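Local coordinates for protein HTH-type transcriptional regulator Rv1985c/MT2039 (Mycobacterium tuberculosis, PDB 3ISP) that binds DNA as a homodimeric LysR-type transcriptional regulator and probably activates expression of the lysine exporter LysE while repressing its own gene, at residues P172-Q175 with R176-D180; T228-R232 with A233-W237; K243-A246 with S247-D251; F254-C258 with D259-D263. One frame throughout, in Å; residues are numbered along the deposited sequence.

Contact 1 (P172-Q175 with R176-D180)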
loop_
_atom_site.group_PDB
_atom_site.type_symbol
_atom_site.label_atom_id
_atom_site.label_comp_id
_atom_site.label_asym_id
_atom_site.label_seq_id
_atom_site.Cartn_x
_atom_site.Cartn_y
_atom_site.Cartn_z
ATOM N N PRO A 172 29.291 -26.311 -6.330
ATOM C CA PRO A 172 29.940 -25.631 -5.204
ATOM C C PRO A 172 28.941 -25.284 -4.106
ATOM O O PRO A 172 29.223 -25.552 -2.937
ATOM C CB PRO A 172 30.505 -24.365 -5.845
ATOM C CG PRO A 172 30.809 -24.779 -7.243
ATOM C CD PRO A 172 29.702 -25.734 -7.623
ATOM N N PHE A 173 27.788 -24.725 -4.466
ATOM C CA PHE A 173 26.768 -24.441 -3.455
ATOM C C PHE A 173 26.325 -25.681 -2.675
ATOM O O PHE A 173 26.164 -25.618 -1.453
ATOM C CB PHE A 173 25.526 -23.731 -4.017
ATOM C CG PHE A 173 24.492 -23.466 -2.963
ATOM C CD1 PHE A 173 24.529 -22.296 -2.217
ATOM C CD2 PHE A 173 23.533 -24.412 -2.661
ATOM C CE1 PHE A 173 23.602 -22.060 -1.212
ATOM C CE2 PHE A 173 22.608 -24.179 -1.657
ATOM C CZ PHE A 173 22.645 -22.996 -0.932
ATOM N N VAL A 174 26.107 -26.792 -3.378
ATOM C CA VAL A 174 25.737 -28.037 -2.712
ATOM C C VAL A 174 26.833 -28.522 -1.778
ATOM O O VAL A 174 26.556 -28.821 -0.620
ATOM C CB VAL A 174 25.383 -29.160 -3.699
ATOM C CG1 VAL A 174 25.277 -30.483 -2.963
ATOM C CG2 VAL A 174 24.074 -28.850 -4.404
ATOM N N GLN A 175 28.071 -28.596 -2.276
ATOM C CA GLN A 175 29.216 -28.928 -1.422
ATOM C C GLN A 175 29.196 -28.120 -0.131
ATOM O O GLN A 175 29.192 -28.679 0.964
ATOM C CB GLN A 175 30.556 -28.700 -2.136
ATOM C CG GLN A 175 31.124 -29.908 -2.916
ATOM C CD GLN A 175 31.479 -31.101 -2.020
ATOM O OE1 GLN A 175 32.640 -31.531 -1.956
ATOM N NE2 GLN A 175 30.473 -31.639 -1.322
ATOM N N ARG A 176 29.177 -26.801 -0.252
ATOM C CA ARG A 176 29.306 -25.970 0.933
ATOM C C ARG A 176 28.099 -26.097 1.868
ATOM O O ARG A 176 28.253 -26.114 3.084
ATOM C CB ARG A 176 29.594 -24.504 0.549
ATOM C CG ARG A 176 29.686 -23.517 1.730
ATOM C CD ARG A 176 30.791 -23.892 2.730
ATOM N NE ARG A 176 30.658 -23.198 4.016
ATOM C CZ ARG A 176 29.654 -23.397 4.877
ATOM N NH1 ARG A 176 28.682 -24.254 4.588
ATOM N NH2 ARG A 176 29.606 -22.730 6.025
ATOM N N HIS A 177 26.900 -26.217 1.311
ATOM C CA HIS A 177 25.698 -26.057 2.128
ATOM C C HIS A 177 24.796 -27.284 2.198
ATOM O O HIS A 177 24.004 -27.423 3.130
ATOM C CB HIS A 177 24.900 -24.843 1.660
ATOM C CG HIS A 177 25.688 -23.567 1.663
ATOM N ND1 HIS A 177 25.888 -22.819 2.804
ATOM C CD2 HIS A 177 26.324 -22.908 0.663
ATOM C CE1 HIS A 177 26.611 -21.756 2.505
ATOM N NE2 HIS A 177 26.891 -21.786 1.215
ATOM N N LEU A 178 24.918 -28.170 1.218
ATOM C CA LEU A 178 24.063 -29.356 1.167
ATOM C C LEU A 178 24.878 -30.613 0.904
ATOM O O LEU A 178 24.502 -31.456 0.084
ATOM C CB LEU A 178 22.992 -29.188 0.092
ATOM C CG LEU A 178 22.230 -27.874 0.225
ATOM C CD1 LEU A 178 21.401 -27.634 -1.011
ATOM C CD2 LEU A 178 21.378 -27.895 1.480
ATOM N N SER A 179 26.007 -30.725 1.595
ATOM C CA SER A 179 26.850 -31.902 1.472
ATOM C C SER A 179 26.074 -33.111 1.977
ATOM O O SER A 179 26.101 -34.182 1.368
ATOM C CB SER A 179 28.151 -31.713 2.258
ATOM O OG SER A 179 27.905 -31.086 3.509
ATOM N N ASP A 180 25.355 -32.925 3.079
ATOM C CA ASP A 180 24.616 -34.022 3.685
ATOM C C ASP A 180 23.191 -34.135 3.170
ATOM O O ASP A 180 22.389 -34.882 3.724
ATOM C CB ASP A 180 24.632 -33.905 5.207
ATOM C CG ASP A 180 25.895 -34.484 5.813
ATOM O OD1 ASP A 180 26.637 -35.164 5.069
ATOM O OD2 ASP A 180 26.148 -34.263 7.022
#
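The carbonyl oxygen of F173 takes the amide of H177, N to O 2.9 Å, in an i to i+4 bond bent to 142° at the hydrogen. One residue earlier, R176 N reaches P172 O in a straighter bond of the same kind. These bonds belong to the last turn of helix 171-177, before L178 leaves helical geometry, and the side chains follow the same spacing. F173 and H177, four residues apart, form an offset stack: the ring centroids lie 4.6 Å apart with the planes tilted by 30°. H177 CD2 sits over one face of the phenyl ring, 3.4 Å from F173 CE1, and H177 CB adds a CH-pi contact on a ring face. With CG anti to its backbone N (chi1 179°), the F173 side chain swings so that its far end comes back toward the residues that follow. L178 CD1 meets the edge of that ring, 3.7 Å from F173 CE2, while L178 CB packs on V174 CG1. A190 and P191 touch the side chains of both F173 and H177, and V174 and L178 lie against V255 and V257, so the helix end rests on the strand 255-271 of the LysR regulatory domain.

Contact 2 (T228-R232 with A233-W237)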
loop_
_atom_site.group_PDB
_atom_site.type_symbol
_atom_site.label_atom_id
_atom_site.label_comp_id
_atom_site.label_asym_id
_atom_site.label_seq_id
_atom_site.Cartn_x
_atom_site.Cartn_y
_atom_site.Cartn_z
ATOM N N THR A 228 19.425 -16.033 -12.675
ATOM C CA THR A 228 20.279 -17.099 -13.192
ATOM C C THR A 228 21.749 -16.950 -12.761
ATOM O O THR A 228 22.392 -17.942 -12.391
ATOM C CB THR A 228 20.151 -17.276 -14.727
ATOM O OG1 THR A 228 18.839 -17.755 -15.039
ATOM C CG2 THR A 228 21.165 -18.287 -15.240
ATOM N N ALA A 229 22.276 -15.727 -12.799
ATOM C CA ALA A 229 23.647 -15.486 -12.349
ATOM C C ALA A 229 23.792 -15.796 -10.859
ATOM O O ALA A 229 24.739 -16.449 -10.444
ATOM C CB ALA A 229 24.084 -14.059 -12.653
ATOM N N ALA A 230 22.844 -15.333 -10.060
ATOM C CA ALA A 230 22.825 -15.665 -8.644
ATOM C C ALA A 230 23.047 -17.159 -8.426
ATOM O O ALA A 230 23.940 -17.560 -7.675
ATOM C CB ALA A 230 21.517 -15.224 -8.016
ATOM N N ALA A 231 22.228 -17.984 -9.076
ATOM C CA ALA A 231 22.316 -19.422 -8.881
ATOM C C ALA A 231 23.630 -19.939 -9.431
ATOM O O ALA A 231 24.320 -20.707 -8.770
ATOM C CB ALA A 231 21.151 -20.135 -9.529
ATOM N N ARG A 232 23.979 -19.522 -10.642
ATOM C CA ARG A 232 25.227 -19.960 -11.245
ATOM C C ARG A 232 26.432 -19.567 -10.378
ATOM O O ARG A 232 27.419 -20.290 -10.317
ATOM C CB ARG A 232 25.366 -19.407 -12.657
ATOM C CG ARG A 232 24.719 -20.266 -13.719
ATOM C CD ARG A 232 24.947 -19.669 -15.106
ATOM N NE ARG A 232 24.259 -20.413 -16.158
ATOM C CZ ARG A 232 24.693 -21.557 -16.688
ATOM N NH1 ARG A 232 25.821 -22.107 -16.261
ATOM N NH2 ARG A 232 23.990 -22.156 -17.645
ATOM N N ALA A 233 26.323 -18.429 -9.698
ATOM C CA ALA A 233 27.354 -17.922 -8.804
ATOM C C ALA A 233 27.223 -18.430 -7.352
ATOM O O ALA A 233 27.634 -17.760 -6.405
ATOM C CB ALA A 233 27.347 -16.406 -8.831
ATOM N N GLY A 234 26.641 -19.606 -7.179
ATOM C CA GLY A 234 26.521 -20.220 -5.872
ATOM C C GLY A 234 25.965 -19.412 -4.713
ATOM O O GLY A 234 26.153 -19.786 -3.559
ATOM N N LEU A 235 25.267 -18.321 -4.995
ATOM C CA LEU A 235 24.640 -17.543 -3.925
ATOM C C LEU A 235 23.617 -18.332 -3.106
ATOM O O LEU A 235 23.489 -18.128 -1.897
ATOM C CB LEU A 235 23.976 -16.292 -4.491
ATOM C CG LEU A 235 24.789 -15.006 -4.399
ATOM C CD1 LEU A 235 23.948 -13.800 -4.833
ATOM C CD2 LEU A 235 25.295 -14.836 -2.974
ATOM N N GLY A 236 22.875 -19.217 -3.764
ATOM C CA GLY A 236 21.813 -19.949 -3.097
ATOM C C GLY A 236 21.088 -20.898 -4.024
ATOM O O GLY A 236 21.374 -20.925 -5.217
ATOM N N TRP A 237 20.164 -21.685 -3.477
ATOM C CA TRP A 237 19.299 -22.539 -4.303
ATOM C C TRP A 237 17.988 -21.801 -4.591
ATOM O O TRP A 237 17.577 -20.926 -3.818
ATOM C CB TRP A 237 19.012 -23.899 -3.629
ATOM C CG TRP A 237 18.144 -23.796 -2.394
ATOM C CD1 TRP A 237 18.561 -23.550 -1.122
ATOM C CD2 TRP A 237 16.722 -23.914 -2.328
ATOM N NE1 TRP A 237 17.486 -23.510 -0.264
ATOM C CE2 TRP A 237 16.347 -23.733 -0.985
ATOM C CE3 TRP A 237 15.725 -24.149 -3.278
ATOM C CZ2 TRP A 237 15.017 -23.788 -0.567
ATOM C CZ3 TRP A 237 14.409 -24.202 -2.854
ATOM C CH2 TRP A 237 14.070 -24.017 -1.513
HETATM O O HOH W 1 23.475 -21.780 -6.526
#
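A233 N donates to A229 O at 2.6 Å, the last i to i+4 bond of helix 224-232. Beyond it the chain folds back on the helix end through two further amides. L235 N reaches A230 O at 3.1 Å, with an N-H...O angle of 151°, and G234 N bonds to A231 O at 3.0 Å, approaching from above the carbonyl plane rather than along a lone pair. This 6→1 bond (L235 N to A230 O) with a 5→2 bond (G234 N to A231 O) nested in it is the Schellman motif, with G234 as the C-prime residue in a left-handed backbone conformation (phi 50°). A single water then bridges the turn to the chain beyond it, donating to both A231 O and G236 O, each 2.6 Å from the water oxygen. Across the two segments the side-chain contacts are few. L235 CB lies 3.4 Å from A230 O, and its CD1 meets A230 CB in a loose apolar contact, while A233 CB rests against A229 O. A229, A233 and L235 pack on S111, D115 and G118 of the second subunit; within the chain, A231 lies on F254. Chemically, this is a helix end held by main-chain groups: the carbonyls of A229, A230 and A231 each receive an amide from the chain that leaves the helix, so the termination depends little on polar side chains.

Contact 3 (K243-A246 with S247-D251)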
loop_
_atom_site.group_PDB
_atom_site.type_symbol
_atom_site.label_atom_id
_atom_site.label_comp_id
_atom_site.label_asym_id
_atom_site.label_seq_id
_atom_site.Cartn_x
_atom_site.Cartn_y
_atom_site.Cartn_z
ATOM N N LYS A 243 12.709 -25.873 -18.343
ATOM C CA LYS A 243 13.289 -25.554 -19.648
ATOM C C LYS A 243 14.636 -24.840 -19.484
ATOM O O LYS A 243 15.558 -25.028 -20.285
ATOM C CB LYS A 243 12.345 -24.691 -20.489
ATOM C CG LYS A 243 12.749 -24.608 -21.969
ATOM C CD LYS A 243 11.864 -23.655 -22.767
ATOM C CE LYS A 243 12.084 -23.796 -24.276
ATOM N NZ LYS A 243 13.499 -23.552 -24.705
ATOM N N LEU A 244 14.730 -24.026 -18.434
ATOM C CA LEU A 244 15.903 -23.197 -18.149
ATOM C C LEU A 244 17.019 -23.935 -17.400
ATOM O O LEU A 244 18.192 -23.571 -17.506
ATOM C CB LEU A 244 15.474 -21.974 -17.333
ATOM C CG LEU A 244 15.273 -20.637 -18.038
ATOM C CD1 LEU A 244 14.950 -20.834 -19.506
ATOM C CD2 LEU A 244 14.205 -19.802 -17.337
ATOM N N ALA A 245 16.646 -24.952 -16.624
ATOM C CA ALA A 245 17.611 -25.751 -15.870
ATOM C C ALA A 245 18.170 -26.857 -16.744
ATOM O O ALA A 245 19.251 -27.375 -16.484
ATOM C CB ALA A 245 16.959 -26.350 -14.640
ATOM N N ALA A 246 17.420 -27.213 -17.781
ATOM C CA ALA A 246 17.777 -28.317 -18.654
ATOM C C ALA A 246 19.216 -28.193 -19.098
ATOM O O ALA A 246 19.956 -29.168 -19.094
ATOM C CB ALA A 246 16.858 -28.357 -19.862
ATOM N N SER A 247 19.612 -26.984 -19.474
ATOM C CA SER A 247 20.960 -26.758 -19.978
ATOM C C SER A 247 22.054 -26.858 -18.893
ATOM O O SER A 247 23.015 -27.600 -19.070
ATOM C CB SER A 247 21.037 -25.431 -20.749
ATOM O OG SER A 247 22.082 -25.449 -21.710
ATOM N N PRO A 248 21.917 -26.110 -17.776
ATOM C CA PRO A 248 22.915 -26.217 -16.702
ATOM C C PRO A 248 22.937 -27.589 -16.019
ATOM O O PRO A 248 23.884 -27.914 -15.298
ATOM C CB PRO A 248 22.479 -25.136 -15.705
ATOM C CG PRO A 248 21.698 -24.181 -16.491
ATOM C CD PRO A 248 20.987 -24.993 -17.534
ATOM N N LEU A 249 21.905 -28.389 -16.231
ATOM C CA LEU A 249 21.935 -29.745 -15.703
ATOM C C LEU A 249 22.856 -30.622 -16.572
ATOM O O LEU A 249 23.456 -31.586 -16.090
ATOM C CB LEU A 249 20.519 -30.324 -15.609
ATOM C CG LEU A 249 19.753 -30.244 -14.278
ATOM C CD1 LEU A 249 20.488 -29.467 -13.206
ATOM C CD2 LEU A 249 18.333 -29.701 -14.484
ATOM N N ALA A 250 22.970 -30.276 -17.850
ATOM C CA ALA A 250 23.852 -30.998 -18.756
ATOM C C ALA A 250 25.291 -30.554 -18.519
ATOM O O ALA A 250 26.135 -31.356 -18.136
ATOM C CB ALA A 250 23.432 -30.764 -20.209
ATOM N N ASP A 251 25.552 -29.270 -18.761
ATOM C CA ASP A 251 26.767 -28.562 -18.324
ATOM C C ASP A 251 27.448 -29.090 -17.068
ATOM O O ASP A 251 28.660 -29.021 -16.941
ATOM C CB ASP A 251 26.415 -27.101 -18.022
ATOM C CG ASP A 251 26.582 -26.204 -19.215
ATOM O OD1 ASP A 251 26.978 -26.705 -20.283
ATOM O OD2 ASP A 251 26.320 -24.991 -19.084
#
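L249 lays its CD2 methyl against A245, one turn earlier on helix 242-251, 3.6 Å from A245 CB and 3.2 Å from A245 O. The backbone carries the same pairing, since L249 N donates to A245 O at 2.9 Å. The leucine side chain thus lies close to the same carbonyl its amide binds, its CB also lying near that oxygen. P248 occupies the position before it and interrupts the bonding pattern. Its ring nitrogen has no hydrogen to give, and its CD takes the place an amide hydrogen would fill, 3.1 Å from both L244 O and A245 O. S247 N likewise makes no bond to the preceding turn, which leaves the helix kinked at these two residues. Past the kink, A250 N makes only a weak bond to A246 O, at 3.4 Å. The next turn is gathered instead on S247 O, which accepts two amides: A250 N at 2.9 Å in a tighter, i to i+3 step, and D251 N at 3.1 Å. At the far end, the carboxylate of D251 has a weak hydrogen bond to S253 and a long, weak ion pair with R232, while P248 and L249 both pack on F254, just before strand 255-271. The arrangement is that of a proline-kinked helix: two successive main-chain nitrogens make no bond to the turn before, the helix kinks there, and the bonding picks up again from L249, weakly at A250 and partly through a shorter i to i+3 step.

Contact 4 (F254-C258 with D259-D263)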
loop_
_atom_site.group_PDB
_atom_site.type_symbol
_atom_site.label_atom_id
_atom_site.label_comp_id
_atom_site.label_asym_id
_atom_site.label_seq_id
_atom_site.Cartn_x
_atom_site.Cartn_y
_atom_site.Cartn_z
ATOM N N PHE A 254 24.530 -26.742 -13.020
ATOM C CA PHE A 254 23.531 -26.861 -11.960
ATOM C C PHE A 254 23.391 -28.300 -11.504
ATOM O O PHE A 254 23.604 -29.214 -12.287
ATOM C CB PHE A 254 22.151 -26.426 -12.449
ATOM C CG PHE A 254 21.925 -24.952 -12.440
ATOM C CD1 PHE A 254 22.695 -24.117 -11.656
ATOM C CD2 PHE A 254 20.907 -24.405 -13.193
ATOM C CE1 PHE A 254 22.475 -22.754 -11.657
ATOM C CE2 PHE A 254 20.677 -23.054 -13.196
ATOM C CZ PHE A 254 21.461 -22.225 -12.428
ATOM N N VAL A 255 22.988 -28.499 -10.252
ATOM C CA VAL A 255 22.499 -29.803 -9.805
ATOM C C VAL A 255 21.205 -29.703 -8.986
ATOM O O VAL A 255 21.047 -28.798 -8.157
ATOM C CB VAL A 255 23.540 -30.565 -8.952
ATOM C CG1 VAL A 255 24.753 -30.923 -9.785
ATOM C CG2 VAL A 255 23.918 -29.751 -7.721
ATOM N N ARG A 256 20.289 -30.647 -9.199
ATOM C CA ARG A 256 19.089 -30.705 -8.374
ATOM C C ARG A 256 19.432 -30.872 -6.906
ATOM O O ARG A 256 20.081 -31.829 -6.525
ATOM C CB ARG A 256 18.165 -31.837 -8.812
ATOM C CG ARG A 256 17.395 -31.554 -10.085
ATOM C CD ARG A 256 16.337 -32.620 -10.335
ATOM N NE ARG A 256 15.225 -32.546 -9.387
ATOM C CZ ARG A 256 13.988 -32.955 -9.661
ATOM N NH1 ARG A 256 13.710 -33.459 -10.854
ATOM N NH2 ARG A 256 13.029 -32.861 -8.748
ATOM N N VAL A 257 18.977 -29.922 -6.104
ATOM C CA VAL A 257 19.096 -29.926 -4.654
ATOM C C VAL A 257 18.321 -31.069 -3.996
ATOM O O VAL A 257 18.698 -31.569 -2.937
ATOM C CB VAL A 257 18.561 -28.588 -4.120
ATOM C CG1 VAL A 257 17.942 -28.732 -2.725
ATOM C CG2 VAL A 257 19.662 -27.532 -4.172
ATOM N N CYS A 258 17.218 -31.467 -4.615
ATOM C CA CYS A 258 16.444 -32.605 -4.122
ATOM C C CYS A 258 15.459 -33.132 -5.172
ATOM O O CYS A 258 15.314 -32.565 -6.257
ATOM C CB CYS A 258 15.742 -32.297 -2.785
ATOM S SG CYS A 258 14.281 -31.223 -2.850
ATOM N N ASP A 259 14.792 -34.226 -4.826
ATOM C CA ASP A 259 14.023 -35.009 -5.775
ATOM C C ASP A 259 12.622 -34.443 -6.049
ATOM O O ASP A 259 11.942 -34.869 -6.986
ATOM C CB ASP A 259 13.916 -36.435 -5.249
ATOM C CG ASP A 259 13.957 -37.455 -6.353
ATOM O OD1 ASP A 259 14.372 -37.080 -7.477
ATOM O OD2 ASP A 259 13.576 -38.621 -6.097
ATOM N N ILE A 260 12.203 -33.478 -5.236
ATOM C CA ILE A 260 10.877 -32.883 -5.357
ATOM C C ILE A 260 10.799 -31.795 -6.425
ATOM O O ILE A 260 11.805 -31.192 -6.776
ATOM C CB ILE A 260 10.461 -32.242 -4.044
ATOM C CG1 ILE A 260 10.812 -33.161 -2.877
ATOM C CG2 ILE A 260 8.980 -31.892 -4.074
ATOM C CD1 ILE A 260 10.331 -32.644 -1.553
ATOM N N HIS A 261 9.600 -31.542 -6.935
ATOM C CA HIS A 261 9.386 -30.445 -7.876
ATOM C C HIS A 261 8.040 -29.728 -7.664
ATOM O O HIS A 261 7.237 -30.116 -6.810
ATOM C CB HIS A 261 9.517 -30.926 -9.324
ATOM C CG HIS A 261 8.588 -32.047 -9.683
ATOM N ND1 HIS A 261 7.217 -31.916 -9.659
ATOM C CD2 HIS A 261 8.838 -33.311 -10.096
ATOM C CE1 HIS A 261 6.661 -33.055 -10.029
ATOM N NE2 HIS A 261 7.623 -33.916 -10.304
ATOM N N LEU A 262 7.809 -28.670 -8.433
ATOM C CA LEU A 262 6.536 -27.969 -8.374
ATOM C C LEU A 262 5.934 -27.855 -9.752
ATOM O O LEU A 262 6.597 -27.412 -10.692
ATOM C CB LEU A 262 6.685 -26.563 -7.790
ATOM C CG LEU A 262 6.507 -26.401 -6.288
ATOM C CD1 LEU A 262 6.076 -24.984 -5.998
ATOM C CD2 LEU A 262 5.481 -27.379 -5.765
ATOM N N ASP A 263 4.676 -28.259 -9.873
ATOM C CA ASP A 263 3.931 -27.993 -11.088
ATOM C C ASP A 263 3.024 -26.806 -10.829
ATOM O O ASP A 263 2.301 -26.755 -9.824
ATOM C CB ASP A 263 3.136 -29.215 -11.540
ATOM C CG ASP A 263 4.025 -30.367 -11.960
ATOM O OD1 ASP A 263 4.800 -30.209 -12.927
ATOM O OD2 ASP A 263 3.940 -31.443 -11.331
HETATM O O HOH W 2 16.499 -35.032 -7.745
#
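From F254 to R256 the backbone runs extended, briefly as a weakly bonded strand; V257 turns with near-helical angles, C258 is nearly fully extended, and after D259 the chain extends again through I260 and H261 into the strand at 262-263. This short excursion interrupts the long strand 255-271. R256 folds its side chain across the inside of the bend. Its NE donates to C258 O at 3.1 Å, with an N-H...O angle of 145° and the oxygen tilted from the guanidinium plane, and NH2 adds a weak bond to the same oxygen. NH2 also reaches I260 O, at the edge of the guanidinium and 2.9 Å away, in a weak bond bent to 122°. The bend in the side chain at chi3 (70°) turns the guanidinium back over this stretch of backbone, so one guanidinium spans the carbonyls of C258 and I260, which flank D259, firmly at the first and weakly at the second. A water donates to D259 OD1 at 3.0 Å and, more weakly, to C258 O. The D259 carboxylate stays close to the arginine, OD1 to NH2 4.6 Å, an approach of opposite charges short of contact that would be expected to favour the ionised carboxylate. On the apolar side, I260 CG1 packs on C258 SG at 4.0 Å. The strand 155-169 runs alongside, with R256 on L166 and V257 on A169, and D263 forms a salt bridge with R164; helix 201-210 lies against I260 and L262, while F254 packs edge-to-face on F240.

In the fold
Following the chain from the N terminus, the contacts come one after another, none nested in or crossing another, and each is local, closing a single turn or a short stretch. Contact 1 finishes helix 171-177 and contact 2 ends helix 224-232, the two meeting where F173 packs against the chain from G234 to W237. Contact 3 kinks helix 242-251, and contact 4 follows it directly in the sequence, with F254 probably hydrogen-bonded to P248. Contact 4 is the meeting ground of the rest, touching contacts 1, 2 and 3, the second also through V257 against W237. Together they tie three helix ends to strand 255-271 in the regulatory domain, all on the same side of the chain's centre.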